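Local coordinates for protein CurM Sulfotransferase (PDB 4GBM) that probably transfers a sulfonate group from the cofactor PAPS to an intermediate of curacin biosynthesis, as the sulfotransferase domain of a polyketide synthase, at residues 163-168 with 306-311; 196-201 with 300-305; 220-225 with 281-286. The protein carries 2 engineered substitutions. All blocks are in the same frame, centred on the assembly; numbering follows the deposited sequence. Where two conformers were deposited one is given.

Contact 1 of 3, residues 163-168 with 306-311. With A3P (adenosine-3'-5'-diphosphate), chain G.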
loop_
_atom_site.group_PDB
_atom_site.type_symbol
_atom_site.label_atom_id
_atom_site.label_comp_id
_atom_site.label_asym_id
_atom_site.label_seq_id
_atom_site.Cartn_x
_atom_site.Cartn_y
_atom_site.Cartn_z
ATOM N N VAL A 163 -6.231 -5.864 -6.046
ATOM C CA VAL A 163 -5.835 -6.231 -7.408
ATOM C C VAL A 163 -6.427 -5.267 -8.436
ATOM O O VAL A 163 -7.509 -4.718 -8.228
ATOM C CB VAL A 163 -6.226 -7.698 -7.774
ATOM C CG1 VAL A 163 -5.515 -8.695 -6.884
ATOM C CG2 VAL A 163 -7.731 -7.922 -7.707
ATOM N N ARG A 164 -5.694 -5.052 -9.526
ATOM C CA ARG A 164 -6.181 -4.252 -10.648
ATOM C C ARG A 164 -5.814 -4.956 -11.952
ATOM O O ARG A 164 -4.827 -5.683 -12.007
ATOM C CB ARG A 164 -5.601 -2.833 -10.594
ATOM C CG ARG A 164 -6.206 -1.900 -11.640
ATOM C CD ARG A 164 -5.692 -0.497 -11.486
ATOM N NE ARG A 164 -6.390 0.402 -12.402
ATOM C CZ ARG A 164 -6.064 1.676 -12.576
ATOM N NH1 ARG A 164 -5.021 2.184 -11.932
ATOM N NH2 ARG A 164 -6.769 2.438 -13.405
ATOM N N HIS A 165 -6.618 -4.742 -12.993
ATOM C CA HIS A 165 -6.386 -5.363 -14.285
ATOM C C HIS A 165 -4.956 -5.089 -14.755
ATOM O O HIS A 165 -4.479 -3.954 -14.657
ATOM C CB HIS A 165 -7.376 -4.810 -15.309
ATOM C CG HIS A 165 -7.466 -5.624 -16.562
ATOM N ND1 HIS A 165 -6.487 -5.614 -17.536
ATOM C CD2 HIS A 165 -8.431 -6.463 -17.005
ATOM C CE1 HIS A 165 -6.839 -6.427 -18.516
ATOM N NE2 HIS A 165 -8.016 -6.951 -18.221
ATOM N N PRO A 166 -4.273 -6.116 -15.280
ATOM C CA PRO A 166 -2.883 -5.906 -15.695
ATOM C C PRO A 166 -2.699 -4.823 -16.776
ATOM O O PRO A 166 -1.686 -4.124 -16.764
ATOM C CB PRO A 166 -2.458 -7.291 -16.225
ATOM C CG PRO A 166 -3.754 -7.979 -16.564
ATOM C CD PRO A 166 -4.714 -7.505 -15.514
ATOM N N TYR A 167 -3.654 -4.676 -17.695
ATOM C CA TYR A 167 -3.516 -3.653 -18.747
ATOM C C TYR A 167 -3.448 -2.262 -18.121
ATOM O O TYR A 167 -2.639 -1.421 -18.528
ATOM C CB TYR A 167 -4.690 -3.687 -19.724
ATOM C CG TYR A 167 -4.760 -4.838 -20.701
ATOM C CD1 TYR A 167 -3.898 -5.942 -20.620
ATOM C CD2 TYR A 167 -5.736 -4.836 -21.698
ATOM C CE1 TYR A 167 -4.004 -7.001 -21.526
ATOM C CE2 TYR A 167 -5.851 -5.887 -22.600
ATOM C CZ TYR A 167 -4.983 -6.961 -22.509
ATOM O OH TYR A 167 -5.101 -7.993 -23.406
ATOM N N SER A 168 -4.303 -2.026 -17.125
ATOM C CA SER A 168 -4.376 -0.732 -16.455
ATOM C C SER A 168 -3.096 -0.451 -15.683
ATOM O O SER A 168 -2.564 0.664 -15.732
ATOM C CB SER A 168 -5.582 -0.692 -15.517
ATOM O OG SER A 168 -6.779 -0.968 -16.222
ATOM N N LEU A 306 -7.050 -14.606 -11.375
ATOM C CA LEU A 306 -7.692 -13.430 -10.793
ATOM C C LEU A 306 -8.992 -13.033 -11.493
ATOM O O LEU A 306 -9.571 -12.000 -11.169
ATOM C CB LEU A 306 -6.718 -12.246 -10.787
ATOM C CG LEU A 306 -5.478 -12.396 -9.904
ATOM C CD1 LEU A 306 -4.539 -11.209 -10.101
ATOM C CD2 LEU A 306 -5.853 -12.531 -8.422
ATOM N N SER A 307 -9.434 -13.850 -12.450
ATOM C CA SER A 307 -10.691 -13.619 -13.180
ATOM C C SER A 307 -10.730 -12.333 -14.013
ATOM O O SER A 307 -11.800 -11.744 -14.189
ATOM C CB SER A 307 -11.898 -13.663 -12.224
ATOM O OG SER A 307 -12.014 -14.935 -11.616
ATOM N N TYR A 308 -9.580 -11.897 -14.523
ATOM C CA TYR A 308 -9.546 -10.773 -15.454
ATOM C C TYR A 308 -9.601 -11.247 -16.906
ATOM O O TYR A 308 -8.902 -12.191 -17.279
ATOM C CB TYR A 308 -8.289 -9.923 -15.242
ATOM C CG TYR A 308 -8.366 -8.984 -14.061
ATOM C CD1 TYR A 308 -9.325 -7.972 -14.011
ATOM C CD2 TYR A 308 -7.481 -9.107 -12.992
ATOM C CE1 TYR A 308 -9.399 -7.106 -12.933
ATOM C CE2 TYR A 308 -7.547 -8.245 -11.908
ATOM C CZ TYR A 308 -8.502 -7.246 -11.885
ATOM O OH TYR A 308 -8.561 -6.390 -10.813
ATOM N N GLU A 309 -10.428 -10.577 -17.707
ATOM C CA GLU A 309 -10.559 -10.845 -19.139
ATOM C C GLU A 309 -9.512 -10.068 -19.915
ATOM O O GLU A 309 -9.221 -8.914 -19.594
ATOM C CB GLU A 309 -11.940 -10.418 -19.644
ATOM C CG GLU A 309 -13.119 -11.048 -18.925
ATOM C CD GLU A 309 -14.440 -10.369 -19.258
ATOM O OE1 GLU A 309 -14.556 -9.768 -20.353
ATOM O OE2 GLU A 309 -15.366 -10.436 -18.419
ATOM N N LEU A 310 -8.962 -10.695 -20.951
ATOM C CA LEU A 310 -7.926 -10.059 -21.755
ATOM C C LEU A 310 -8.402 -9.825 -23.191
ATOM O O LEU A 310 -8.303 -10.720 -24.028
ATOM C CB LEU A 310 -6.639 -10.897 -21.733
ATOM C CG LEU A 310 -6.010 -11.167 -20.362
ATOM C CD1 LEU A 310 -4.784 -12.054 -20.520
ATOM C CD2 LEU A 310 -5.649 -9.873 -19.637
ATOM N N PRO A 311 -8.930 -8.619 -23.478
ATOM C CA PRO A 311 -9.406 -8.342 -24.838
ATOM C C PRO A 311 -8.274 -8.187 -25.864
ATOM O O PRO A 311 -7.093 -8.199 -25.499
ATOM C CB PRO A 311 -10.193 -7.035 -24.689
ATOM C CG PRO A 311 -9.751 -6.426 -23.411
ATOM C CD PRO A 311 -9.229 -7.523 -22.534
HETATM P P1 A3P G . -2.736 6.686 -12.554
HETATM O O1P A3P G . -1.345 6.519 -13.111
HETATM O O2P A3P G . -2.983 8.047 -11.954
HETATM O O3P A3P G . -3.807 6.202 -13.489
HETATM P P2 A3P G . -1.264 3.410 -6.298
HETATM O O4P A3P G . -1.373 1.968 -5.917
HETATM O O5P A3P G . 0.049 3.827 -6.897
HETATM O O6P A3P G . -1.752 4.340 -5.219
HETATM O "O5'" A3P G . -2.299 3.582 -7.529
HETATM C "C5'" A3P G . -2.284 4.795 -8.290
HETATM C "C4'" A3P G . -3.504 4.757 -9.178
HETATM O "O4'" A3P G . -4.670 4.932 -8.364
HETATM C "C3'" A3P G . -3.555 5.920 -10.149
HETATM O "O3'" A3P G . -2.751 5.643 -11.306
HETATM C "C2'" A3P G . -5.051 6.002 -10.432
HETATM O "O2'" A3P G . -5.414 5.148 -11.520
HETATM C "C1'" A3P G . -5.713 5.478 -9.162
HETATM N N9 A3P G . -6.357 6.592 -8.420
HETATM C C8 A3P G . -5.756 7.580 -7.724
HETATM N N7 A3P G . -6.670 8.442 -7.202
HETATM C C5 A3P G . -7.884 7.991 -7.579
HETATM C C6 A3P G . -9.293 8.409 -7.382
HETATM N N6 A3P G . -9.577 9.511 -6.644
HETATM N N1 A3P G . -10.261 7.647 -7.956
HETATM C C2 A3P G . -9.985 6.538 -8.679
HETATM N N3 A3P G . -8.725 6.101 -8.890
HETATM C C4 A3P G . -7.675 6.775 -8.368
#
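His-165 and Glu-309 are joined by a nearly straight hydrogen bond, in which the imidazole NE2 of His-165 donates to the carbonyl O of Glu-309 over 2.7 Å with an N-H...O angle of 169°. His-165 CG stands anti to the backbone N, which sets it toward the Glu-309 carbonyl, and the acceptor lies close to the imidazole plane. On the same ring ND1 of His-165 takes the amide N of Tyr-167 at 3.0 Å, the capping bond of the helix that starts here, so both ring nitrogens are engaged and the imidazole's rotation is fixed. At the far end the Tyr-167 hydroxyl OH, meeting Pro-311 tip to tip, donates a hydrogen bond to Pro-311 O at 2.9 Å within the carbonyl plane.

The aromatic part centres on Tyr-308. CA of His-165 makes a CH-pi contact 3.7 Å from the Tyr-308 ring centroid, 10° off its normal, while the two rings themselves meet obliquely, planes 67° apart. The Tyr-308 hydroxyl is hydrogen-bonded to OE1 of Glu-222. The contact lies where strand 158-163 of the P-loop-like sulfotransferase fold gives way to helix 166-175, and where the C-terminal tail, released from helix 297-305 by a Schellman motif at Ser-307, runs past in nearly the same direction.

Among apolar groups, CG1 of Val-163 lies 4.1 Å from CD2 of Leu-306, and CD2 of Leu-310 touches both CE1 of Tyr-167 (3.8 Å) and CG of Pro-166. Toward the cofactor product, the extended Arg-164 side chain brings NH1 to 3.0 Å from the ribose O2' of adenosine-3'-5'-diphosphate, a hydrogen bond.

Contact 2 of 3, residues 196-201 with 300-305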
loop_
_atom_site.group_PDB
_atom_site.type_symbol
_atom_site.label_atom_id
_atom_site.label_comp_id
_atom_site.label_asym_id
_atom_site.label_seq_id
_atom_site.Cartn_x
_atom_site.Cartn_y
_atom_site.Cartn_z
ATOM N N VAL A 196 6.614 -6.584 -13.107
ATOM C CA VAL A 196 6.281 -6.058 -11.779
ATOM C C VAL A 196 4.871 -6.499 -11.352
ATOM O O VAL A 196 4.678 -6.982 -10.233
ATOM C CB VAL A 196 6.447 -4.519 -11.701
ATOM C CG1 VAL A 196 5.875 -3.983 -10.404
ATOM C CG2 VAL A 196 7.918 -4.151 -11.805
ATOM N N TRP A 197 3.903 -6.382 -12.257
ATOM C CA TRP A 197 2.536 -6.816 -11.960
ATOM C C TRP A 197 2.475 -8.327 -11.711
ATOM O O TRP A 197 1.849 -8.777 -10.750
ATOM C CB TRP A 197 1.578 -6.410 -13.089
ATOM C CG TRP A 197 0.141 -6.743 -12.789
ATOM C CD1 TRP A 197 -0.766 -5.945 -12.143
ATOM C CD2 TRP A 197 -0.555 -7.958 -13.114
ATOM N NE1 TRP A 197 -1.977 -6.588 -12.042
ATOM C CE2 TRP A 197 -1.877 -7.825 -12.629
ATOM C CE3 TRP A 197 -0.188 -9.146 -13.769
ATOM C CZ2 TRP A 197 -2.836 -8.835 -12.774
ATOM C CZ3 TRP A 197 -1.139 -10.149 -13.915
ATOM C CH2 TRP A 197 -2.451 -9.985 -13.421
ATOM N N ALA A 198 3.147 -9.102 -12.566
ATOM C CA ALA A 198 3.121 -10.565 -12.470
ATOM C C ALA A 198 3.809 -11.067 -11.202
ATOM O O ALA A 198 3.252 -11.910 -10.488
ATOM C CB ALA A 198 3.760 -11.197 -13.713
ATOM N N LYS A 199 5.003 -10.539 -10.919
ATOM C CA LYS A 199 5.771 -10.977 -9.750
ATOM C C LYS A 199 5.085 -10.588 -8.441
ATOM O O LYS A 199 4.980 -11.416 -7.525
ATOM C CB LYS A 199 7.213 -10.450 -9.799
ATOM C CG LYS A 199 8.035 -10.755 -8.556
ATOM C CD LYS A 199 9.518 -10.492 -8.765
ATOM C CE LYS A 199 10.275 -10.489 -7.439
ATOM N NZ LYS A 199 10.050 -11.712 -6.598
ATOM N N SER A 200 4.615 -9.343 -8.351
ATOM C CA SER A 200 3.919 -8.863 -7.157
ATOM C C SER A 200 2.703 -9.730 -6.869
ATOM O O SER A 200 2.505 -10.194 -5.749
ATOM C CB SER A 200 3.489 -7.405 -7.325
ATOM O OG SER A 200 4.609 -6.563 -7.516
ATOM N N ASN A 201 1.890 -9.952 -7.898
ATOM C CA ASN A 201 0.681 -10.746 -7.714
ATOM C C ASN A 201 0.963 -12.203 -7.407
ATOM O O ASN A 201 0.345 -12.768 -6.510
ATOM C CB ASN A 201 -0.283 -10.561 -8.879
ATOM C CG ASN A 201 -1.047 -9.274 -8.762
ATOM O OD1 ASN A 201 -1.884 -9.130 -7.869
ATOM N ND2 ASN A 201 -0.743 -8.310 -9.632
ATOM N N GLN A 300 -0.739 -14.183 -18.426
ATOM C CA GLN A 300 -2.123 -14.526 -18.762
ATOM C C GLN A 300 -2.707 -15.531 -17.766
ATOM O O GLN A 300 -3.883 -15.439 -17.406
ATOM C CB GLN A 300 -2.238 -15.069 -20.180
ATOM C CG GLN A 300 -1.849 -14.071 -21.248
ATOM C CD GLN A 300 -2.289 -14.492 -22.633
ATOM O OE1 GLN A 300 -3.174 -15.336 -22.790
ATOM N NE2 GLN A 300 -1.687 -13.888 -23.650
ATOM N N ARG A 301 -1.886 -16.471 -17.301
ATOM C CA ARG A 301 -2.369 -17.457 -16.325
ATOM C C ARG A 301 -2.708 -16.815 -14.975
ATOM O O ARG A 301 -3.707 -17.178 -14.347
ATOM C CB ARG A 301 -1.387 -18.625 -16.171
ATOM C CG ARG A 301 -1.262 -19.437 -17.446
ATOM C CD ARG A 301 -0.441 -20.699 -17.279
ATOM N NE ARG A 301 -0.076 -21.216 -18.596
ATOM C CZ ARG A 301 1.118 -21.064 -19.164
ATOM N NH1 ARG A 301 1.329 -21.553 -20.383
ATOM N NH2 ARG A 301 2.099 -20.434 -18.517
ATOM N N ILE A 302 -1.889 -15.853 -14.551
ATOM C CA ILE A 302 -2.168 -15.082 -13.332
ATOM C C ILE A 302 -3.466 -14.295 -13.497
ATOM O O ILE A 302 -4.317 -14.287 -12.595
ATOM C CB ILE A 302 -0.983 -14.143 -12.950
ATOM C CG1 ILE A 302 0.279 -14.963 -12.667
ATOM C CG2 ILE A 302 -1.321 -13.306 -11.710
ATOM C CD1 ILE A 302 1.551 -14.121 -12.619
ATOM N N ALA A 303 -3.628 -13.656 -14.657
ATOM C CA ALA A 303 -4.850 -12.897 -14.949
ATOM C C ALA A 303 -6.082 -13.795 -14.875
ATOM O O ALA A 303 -7.116 -13.389 -14.340
ATOM C CB ALA A 303 -4.750 -12.213 -16.314
ATOM N N SER A 304 -5.954 -15.013 -15.405
ATOM C CA SER A 304 -7.039 -15.993 -15.371
ATOM C C SER A 304 -7.391 -16.378 -13.939
ATOM O O SER A 304 -8.575 -16.454 -13.577
ATOM C CB SER A 304 -6.671 -17.237 -16.183
ATOM O OG SER A 304 -6.575 -16.928 -17.560
ATOM N N GLN A 305 -6.366 -16.604 -13.117
ATOM C CA GLN A 305 -6.602 -16.958 -11.716
ATOM C C GLN A 305 -7.344 -15.845 -10.989
ATOM O O GLN A 305 -8.173 -16.113 -10.113
ATOM C CB GLN A 305 -5.309 -17.299 -10.971
ATOM C CG GLN A 305 -5.599 -17.923 -9.607
ATOM C CD GLN A 305 -4.368 -18.261 -8.791
ATOM O OE1 GLN A 305 -3.255 -18.364 -9.314
ATOM N NE2 GLN A 305 -4.570 -18.460 -7.492
#
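Ile-302 carries the contact with Trp-197, Ala-198 and Asn-201, and its side chain can be followed outward atom by atom. CB of Ile-302 already lies 4.1 Å from CZ3 of Trp-197. From there the chain forks. The CG2 branch rests against the benzo part of the indole, 3.9 Å from CZ3 of Trp-197, approaching it obliquely and close to CH2 as well, and also touches CB of Asn-201 at 4.1 Å. CG1 stands anti to the carbonyl carbon (chi1 -61°), and the near-extended second torsion (166°) carries CD1 on to Ala-198. There CD1 of Ile-302 meets CB of Ala-198 at 3.8 Å and comes within 3.5 Å of the carbonyl O of Ala-198.

The arrangement is a helix-helix crossing on the flank of the sulfotransferase fold: the axes of the segments 196-201 and 300-305 pass 10.2 Å apart at 53°, which brings the C-terminal helix 297-305 onto helix 189-208 with no hydrogen bond between the two segments. Isoleucine and indole run alongside each other, pointing opposite ways, and at the indole edge CH2 of Trp-197 lies 4.0 Å from the amide N of Ala-303, the next residue.

Asn-201 packs on the indole from its own helix. Its ND2 sits above one face of the ring, toward the rim, and ND2 of Asn-201 donates to Trp-197 O at 2.9 Å, an oxygen that also accepts the helical bond from Asn-201 N. OD1 of Asn-201 bonds to the hydroxyl of Tyr-161, while a hydrogen bond from Trp-197 NE1 to the carbonyl O of Arg-164, in the loop after strand 158-163, fixes the turn of the ring.

Contact 3 of 3, residues 220-225 with 281-286. With A3P (adenosine-3'-5'-diphosphate), chain G.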
loop_
_atom_site.group_PDB
_atom_site.type_symbol
_atom_site.label_atom_id
_atom_site.label_comp_id
_atom_site.label_asym_id
_atom_site.label_seq_id
_atom_site.Cartn_x
_atom_site.Cartn_y
_atom_site.Cartn_z
ATOM N N ARG A 220 -11.057 -5.850 -5.631
ATOM C CA ARG A 220 -10.719 -5.495 -7.004
ATOM C C ARG A 220 -10.855 -3.993 -7.140
ATOM O O ARG A 220 -11.897 -3.424 -6.794
ATOM C CB ARG A 220 -11.641 -6.216 -7.982
ATOM C CG ARG A 220 -11.720 -7.711 -7.676
ATOM C CD ARG A 220 -12.750 -8.426 -8.531
ATOM N NE ARG A 220 -12.276 -8.654 -9.892
ATOM C CZ ARG A 220 -11.389 -9.585 -10.234
ATOM N NH1 ARG A 220 -11.043 -9.711 -11.505
ATOM N NH2 ARG A 220 -10.838 -10.388 -9.317
ATOM N N TYR A 221 -9.798 -3.357 -7.641
ATOM C CA TYR A 221 -9.808 -1.912 -7.874
ATOM C C TYR A 221 -11.055 -1.476 -8.638
ATOM O O TYR A 221 -11.661 -0.434 -8.338
ATOM C CB TYR A 221 -8.554 -1.483 -8.648
ATOM C CG TYR A 221 -8.636 -0.057 -9.129
ATOM C CD1 TYR A 221 -8.336 1.002 -8.273
ATOM C CD2 TYR A 221 -9.047 0.238 -10.426
ATOM C CE1 TYR A 221 -8.429 2.323 -8.703
ATOM C CE2 TYR A 221 -9.144 1.556 -10.874
ATOM C CZ TYR A 221 -8.834 2.589 -10.010
ATOM O OH TYR A 221 -8.932 3.880 -10.463
ATOM N N GLU A 222 -11.424 -2.265 -9.644
ATOM C CA GLU A 222 -12.541 -1.899 -10.505
ATOM C C GLU A 222 -13.846 -1.831 -9.710
ATOM O O GLU A 222 -14.644 -0.917 -9.921
ATOM C CB GLU A 222 -12.649 -2.856 -11.700
ATOM C CG GLU A 222 -11.441 -2.806 -12.669
ATOM C CD GLU A 222 -10.192 -3.529 -12.164
ATOM O OE1 GLU A 222 -10.267 -4.335 -11.208
ATOM O OE2 GLU A 222 -9.125 -3.279 -12.752
ATOM N N ASP A 223 -14.036 -2.779 -8.784
ATOM C CA ASP A 223 -15.179 -2.771 -7.866
ATOM C C ASP A 223 -15.067 -1.607 -6.880
ATOM O O ASP A 223 -16.059 -0.938 -6.581
ATOM C CB ASP A 223 -15.259 -4.079 -7.070
ATOM C CG ASP A 223 -15.588 -5.285 -7.921
ATOM O OD1 ASP A 223 -16.138 -5.136 -9.042
ATOM O OD2 ASP A 223 -15.315 -6.409 -7.430
ATOM N N LEU A 224 -13.858 -1.361 -6.375
ATOM C CA LEU A 224 -13.647 -0.282 -5.408
ATOM C C LEU A 224 -14.132 1.068 -5.927
ATOM O O LEU A 224 -14.783 1.820 -5.195
ATOM C CB LEU A 224 -12.166 -0.182 -5.014
ATOM C CG LEU A 224 -11.789 0.932 -4.025
ATOM C CD1 LEU A 224 -12.473 0.713 -2.677
ATOM C CD2 LEU A 224 -10.277 1.002 -3.867
ATOM N N VAL A 225 -13.817 1.381 -7.182
ATOM C CA VAL A 225 -14.173 2.704 -7.696
ATOM C C VAL A 225 -15.571 2.779 -8.320
ATOM O O VAL A 225 -16.171 3.862 -8.369
ATOM C CB VAL A 225 -13.084 3.309 -8.623
ATOM C CG1 VAL A 225 -11.740 3.364 -7.888
ATOM C CG2 VAL A 225 -12.956 2.516 -9.931
ATOM N N SER A 281 -14.326 6.285 -13.591
ATOM C CA SER A 281 -13.953 6.198 -15.004
ATOM C C SER A 281 -12.637 5.484 -15.223
ATOM O O SER A 281 -12.350 5.044 -16.340
ATOM C CB SER A 281 -13.890 7.589 -15.638
ATOM O OG SER A 281 -15.123 8.250 -15.460
ATOM N N LEU A 282 -11.838 5.370 -14.164
ATOM C CA LEU A 282 -10.524 4.742 -14.278
ATOM C C LEU A 282 -10.596 3.210 -14.238
ATOM O O LEU A 282 -9.619 2.528 -14.568
ATOM C CB LEU A 282 -9.588 5.276 -13.192
ATOM C CG LEU A 282 -8.888 6.618 -13.475
ATOM C CD1 LEU A 282 -9.809 7.693 -14.032
ATOM C CD2 LEU A 282 -8.174 7.122 -12.222
ATOM N N ALA A 283 -11.750 2.673 -13.854
ATOM C CA ALA A 283 -11.918 1.212 -13.772
ATOM C C ALA A 283 -11.805 0.520 -15.129
ATOM O O ALA A 283 -11.007 -0.404 -15.289
ATOM C CB ALA A 283 -13.251 0.856 -13.117
ATOM N N ASP A 284 -12.597 0.984 -16.094
ATOM C CA ASP A 284 -12.792 0.278 -17.370
ATOM C C ASP A 284 -11.725 0.564 -18.420
ATOM O O ASP A 284 -11.890 0.178 -19.581
ATOM C CB ASP A 284 -14.159 0.632 -17.973
ATOM C CG ASP A 284 -15.324 -0.061 -17.281
ATOM O OD1 ASP A 284 -15.111 -0.955 -16.440
ATOM O OD2 ASP A 284 -16.478 0.297 -17.598
ATOM N N LYS A 285 -10.640 1.229 -18.031
ATOM C CA LYS A 285 -9.596 1.609 -18.990
ATOM C C LYS A 285 -9.012 0.410 -19.724
ATOM O O LYS A 285 -8.643 0.520 -20.892
ATOM C CB LYS A 285 -8.500 2.418 -18.302
ATOM C CG LYS A 285 -8.974 3.830 -17.964
ATOM C CD LYS A 285 -7.972 4.585 -17.109
ATOM C CE LYS A 285 -6.813 5.117 -17.932
ATOM N NZ LYS A 285 -6.087 6.164 -17.158
ATOM N N TRP A 286 -8.973 -0.734 -19.047
ATOM C CA TRP A 286 -8.459 -1.970 -19.640
ATOM C C TRP A 286 -9.231 -2.414 -20.885
ATOM O O TRP A 286 -8.699 -3.163 -21.704
ATOM C CB TRP A 286 -8.443 -3.101 -18.607
ATOM C CG TRP A 286 -9.799 -3.460 -18.075
ATOM C CD1 TRP A 286 -10.411 -2.931 -16.968
ATOM C CD2 TRP A 286 -10.720 -4.422 -18.617
ATOM N NE1 TRP A 286 -11.640 -3.504 -16.788
ATOM C CE2 TRP A 286 -11.862 -4.419 -17.783
ATOM C CE3 TRP A 286 -10.694 -5.284 -19.726
ATOM C CZ2 TRP A 286 -12.968 -5.243 -18.018
ATOM C CZ3 TRP A 286 -11.796 -6.108 -19.959
ATOM C CH2 TRP A 286 -12.922 -6.074 -19.109
HETATM P P1 A3P G . -2.736 6.686 -12.554
HETATM O O1P A3P G . -1.345 6.519 -13.111
HETATM O O2P A3P G . -2.983 8.047 -11.954
HETATM O O3P A3P G . -3.807 6.202 -13.489
HETATM P P2 A3P G . -1.264 3.410 -6.298
HETATM O O4P A3P G . -1.373 1.968 -5.917
HETATM O O5P A3P G . 0.049 3.827 -6.897
HETATM O O6P A3P G . -1.752 4.340 -5.219
HETATM O "O5'" A3P G . -2.299 3.582 -7.529
HETATM C "C5'" A3P G . -2.284 4.795 -8.290
HETATM C "C4'" A3P G . -3.504 4.757 -9.178
HETATM O "O4'" A3P G . -4.670 4.932 -8.364
HETATM C "C3'" A3P G . -3.555 5.920 -10.149
HETATM O "O3'" A3P G . -2.751 5.643 -11.306
HETATM C "C2'" A3P G . -5.051 6.002 -10.432
HETATM O "O2'" A3P G . -5.414 5.148 -11.520
HETATM C "C1'" A3P G . -5.713 5.478 -9.162
HETATM N N9 A3P G . -6.357 6.592 -8.420
HETATM C C8 A3P G . -5.756 7.580 -7.724
HETATM N N7 A3P G . -6.670 8.442 -7.202
HETATM C C5 A3P G . -7.884 7.991 -7.579
HETATM C C6 A3P G . -9.293 8.409 -7.382
HETATM N N6 A3P G . -9.577 9.511 -6.644
HETATM N N1 A3P G . -10.261 7.647 -7.956
HETATM C C2 A3P G . -9.985 6.538 -8.679
HETATM N N3 A3P G . -8.725 6.101 -8.890
HETATM C C4 A3P G . -7.675 6.775 -8.368
HETATM O O HOH W 1 -8.557 -0.905 -14.043
#
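Tyr-221 turns the edge of its ring to Leu-282 and to adenosine-3'-5'-diphosphate together: the carbonyl O of Leu-282 and the adenine N3 both lie near the ring plane. The Arg-164 guanidinium forms a cation-pi pair with the same ring and also reaches Leu-282 O through NH2. The other flat group, the Trp-286 indole, has CG of Glu-222 beside it at an oblique angle and stacks with the ring of His-165.

CG of Tyr-221 stands anti to the backbone N (chi1 170°), and from there the ring extends to the nucleotide, where OH of Tyr-221 donates to adenine N3 at 2.7 Å. OH of Tyr-221 is also tightly packed, 3.1 Å from CB of Leu-282. A phenylalanine here would keep the ring but would probably leave adenine N3 without this donor and open a small gap beside CB of Leu-282.

Placed in the fold, helix 221-226 follows the outermost strand, 216-220, of the parallel sheet, and the segment 281-286, whose first two residues are 3-10, comes back from the C-terminal part to lie against this short helix, CA of Glu-222 and CA of Ala-283 being 4.6 Å apart. Together they line the nucleotide pocket. CD2 of Leu-282 approaches O2' of the ligand at 3.5 Å, while Val-225 divides its methyls: CG1 touches C2 of the adenine at 3.7 Å and CG2 meets CB of Ala-283 at 3.6 Å.

Glu-222 adds a water-mediated link. A bend at the second torsion (77°) folds its CD back, and one water donates to OE2 of Glu-222 and to O of Ala-283, 2.8 Å from each. OE2 also accepts from the amide N of His-165, and OE1 pairs with the Tyr-308 hydroxyl, a set of donors that would be expected to stabilise the carboxylate.

How the contacts relate
Read from the N terminus, the first halves come in the order 163-168, 196-201, 220-225, and their partners return in reverse, 281-286, 300-305, 306-311. The three loops are therefore fully nested without crossing: contact 3 closes the innermost, contact 2 the middle one and contact 1 the outermost. Contact 3 binds the helix after the edge strand to the loop over the nucleotide, contact 2 lays the C-terminal helix on helix 189-208, and contact 1 ties the last modelled residues to the turn between strand 158-163 and helix 166-175. Contact 1 touches both others and shares the ligand with contact 3, whereas contacts 2 and 3 stay about 6 Å apart at their nearest atoms.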